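Local coordinates for protein nucleoporin GLE1 (Saccharomyces cerevisiae, PDB 6B4E) that forms part of the nuclear pore complex and acts in mRNA export, here as its C-terminal domain, which interacts with NUP42, DBP5 and GFD1, at residues Cys216-Leu220 with Asn221-Asn225. Sequence-based numbering, arbitrary orientation.
Sequences CNTPL and NLITN
Leu220, Asn221 and Leu222 form a short 3-10 segment held by two successive i to i+3 bonds: Leu222 N to Pro219 O at 2.9 Å and Ile223 N to Leu220 O at 3.0 Å. A water donates to both Leu220 O and Ile223 O. Ile223, at the end of the turn, packs against the side chains of Leu220 and Thr218 and on Phe228 of helix 225-264. Its CG1 branch lies beside the backbone N (chi1 -64°), which brings CG1 to 4.1 Å from Leu220 CD2, while CD1 reaches back to Thr218 CG2 at 3.9 Å. Thr218 CG2 also meets Leu222 CB, the two side chains crossing at about a right angle; Thr218 OG1 turns instead to the carbonyl of Arg214. On the exposed side, Asn221 turns its side chain back so that OD1 comes beside Pro219 CB at 3.2 Å, a plain contact and not a hydrogen bond. Cutting Ile223 back to an alanine is likely to leave Thr218 CG2 and Leu220 CD2 without their shared apolar partner and open a gap beside Phe228. This is a helix-to-helix connection, a short 3-10 segment linking helix 206-216 to helix 225-264 of the all-helical GLE1 domain, with Thr224 as N-cap of the latter.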
ATOM      1  N   CYS A 216      -8.763  11.035   6.576  1.00 25.22           N
ATOM      2  CA  CYS A 216      -9.687  12.146   6.777  1.00 26.88           C
ATOM      3  C   CYS A 216     -10.318  12.137   8.163  1.00 27.54           C
ATOM      4  O   CYS A 216     -10.812  13.177   8.608  1.00 29.39           O
ATOM      5  CB  CYS A 216     -10.784  12.122   5.728  1.00 30.69           C
ATOM      6  SG  CYS A 216     -10.208  12.686   4.110  1.00 30.21           S
ATOM      7  N   ASN A 217     -10.316  11.004   8.853  1.00 29.12           N
ATOM      8  CA  ASN A 217     -10.886  10.925  10.188  1.00 30.25           C
ATOM      9  C   ASN A 217      -9.828  11.026  11.276  1.00 33.70           C
ATOM     10  O   ASN A 217     -10.167  10.976  12.461  1.00 35.31           O
ATOM     11  CB  ASN A 217     -11.681   9.625  10.344  1.00 31.96           C
ATOM     12  CG  ASN A 217     -12.940   9.605   9.489  1.00 28.94           C
ATOM     13  OD1 ASN A 217     -13.436  10.653   9.057  1.00 29.32           O
ATOM     14  ND2 ASN A 217     -13.480   8.406   9.261  1.00 32.06           N
ATOM     15  N   THR A 218      -8.567  11.196  10.902  1.00 30.22           N
ATOM     16  CA  THR A 218      -7.461  11.218  11.855  1.00 33.38           C
ATOM     17  C   THR A 218      -7.386  12.581  12.540  1.00 37.81           C
ATOM     18  O   THR A 218      -7.528  13.605  11.867  1.00 35.44           O
ATOM     19  CB  THR A 218      -6.160  10.907  11.116  1.00 35.38           C
ATOM     20  OG1 THR A 218      -6.194   9.545  10.684  1.00 32.88           O
ATOM     21  CG2 THR A 218      -4.933  11.115  11.977  1.00 29.61           C
ATOM     22  N   PRO A 219      -7.192  12.637  13.862  1.00 33.95           N
ATOM     23  CA  PRO A 219      -7.018  13.934  14.530  1.00 30.77           C
ATOM     24  C   PRO A 219      -5.969  14.774  13.817  1.00 41.54           C
ATOM     25  O   PRO A 219      -4.865  14.308  13.530  1.00 35.93           O
ATOM     26  CB  PRO A 219      -6.572  13.541  15.945  1.00 38.42           C
ATOM     27  CG  PRO A 219      -7.119  12.185  16.148  1.00 62.49           C
ATOM     28  CD  PRO A 219      -7.045  11.516  14.813  1.00 36.38           C
ATOM     29  N   LEU A 220      -6.332  16.019  13.511  1.00 35.16           N
ATOM     30  CA  LEU A 220      -5.502  16.820  12.621  1.00 35.75           C
ATOM     31  C   LEU A 220      -4.139  17.099  13.230  1.00 32.88           C
ATOM     32  O   LEU A 220      -3.167  17.284  12.494  1.00 34.02           O
ATOM     33  CB  LEU A 220      -6.208  18.126  12.264  1.00 43.07           C
ATOM     34  CG  LEU A 220      -7.466  17.951  11.406  1.00 37.13           C
ATOM     35  CD1 LEU A 220      -8.073  19.299  11.079  1.00 64.07           C
ATOM     36  CD2 LEU A 220      -7.179  17.151  10.124  1.00 50.31           C
ATOM     37  N   ASN A 221      -4.038  17.104  14.561  1.00 36.34           N
ATOM     38  CA  ASN A 221      -2.744  17.295  15.207  1.00 44.38           C
ATOM     39  C   ASN A 221      -1.759  16.178  14.898  1.00 45.56           C
ATOM     40  O   ASN A 221      -0.564  16.328  15.199  1.00 44.49           O
ATOM     41  CB  ASN A 221      -2.939  17.404  16.717  1.00 42.58           C
ATOM     42  CG  ASN A 221      -3.708  16.235  17.277  1.00 52.38           C
ATOM     43  OD1 ASN A 221      -4.910  16.086  17.010  1.00 67.87           O
ATOM     44  ND2 ASN A 221      -3.034  15.389  18.044  1.00 56.07           N
ATOM     45  N   LEU A 222      -2.214  15.070  14.304  1.00 41.11           N
ATOM     46  CA  LEU A 222      -1.332  13.968  13.921  1.00 42.52           C
ATOM     47  C   LEU A 222      -1.013  13.931  12.435  1.00 35.57           C
ATOM     48  O   LEU A 222      -0.193  13.103  12.017  1.00 32.40           O
ATOM     49  CB  LEU A 222      -1.956  12.629  14.313  1.00 28.97           C
ATOM     50  CG  LEU A 222      -2.191  12.454  15.817  1.00 40.53           C
ATOM     51  CD1 LEU A 222      -2.806  11.108  16.033  1.00 44.39           C
ATOM     52  CD2 LEU A 222      -0.896  12.601  16.623  1.00 51.34           C
ATOM     53  N   ILE A 223      -1.636  14.791  11.636  1.00 30.46           N
ATOM     54  CA  ILE A 223      -1.385  14.840  10.203  1.00 30.27           C
ATOM     55  C   ILE A 223      -0.050  15.525   9.960  1.00 35.88           C
ATOM     56  O   ILE A 223       0.250  16.567  10.547  1.00 32.55           O
ATOM     57  CB  ILE A 223      -2.538  15.577   9.496  1.00 28.23           C
ATOM     58  CG1 ILE A 223      -3.847  14.795   9.661  1.00 35.16           C
ATOM     59  CG2 ILE A 223      -2.242  15.801   8.017  1.00 22.90           C
ATOM     60  CD1 ILE A 223      -3.863  13.434   8.997  1.00 29.53           C
ATOM     61  N   THR A 224       0.757  14.938   9.088  1.00 27.77           N
ATOM     62  CA  THR A 224       2.058  15.471   8.728  1.00 28.62           C
ATOM     63  C   THR A 224       2.153  15.514   7.215  1.00 27.46           C
ATOM     64  O   THR A 224       1.230  15.102   6.501  1.00 27.11           O
ATOM     65  CB  THR A 224       3.187  14.623   9.318  1.00 33.13           C
ATOM     66  OG1 THR A 224       3.198  13.343   8.680  1.00 31.20           O
ATOM     67  CG2 THR A 224       2.985  14.450  10.811  1.00 38.96           C
ATOM     68  N   ASN A 225       3.278  16.034   6.717  1.00 23.01           N
ATOM     69  CA  ASN A 225       3.448  16.109   5.272  1.00 28.56           C
ATOM     70  C   ASN A 225       3.291  14.743   4.623  1.00 24.23           C
ATOM     71  O   ASN A 225       2.802  14.650   3.489  1.00 25.76           O
ATOM     72  CB  ASN A 225       4.813  16.695   4.931  1.00 28.91           C
ATOM     73  CG  ASN A 225       5.046  16.792   3.436  1.00 27.56           C
ATOM     74  OD1 ASN A 225       4.285  17.434   2.711  1.00 24.23           O
ATOM     75  ND2 ASN A 225       6.116  16.172   2.969  1.00 25.23           N
TER
HETATM   76  O   HOH W   1      -0.808  18.665  12.503  1.00 46.94           O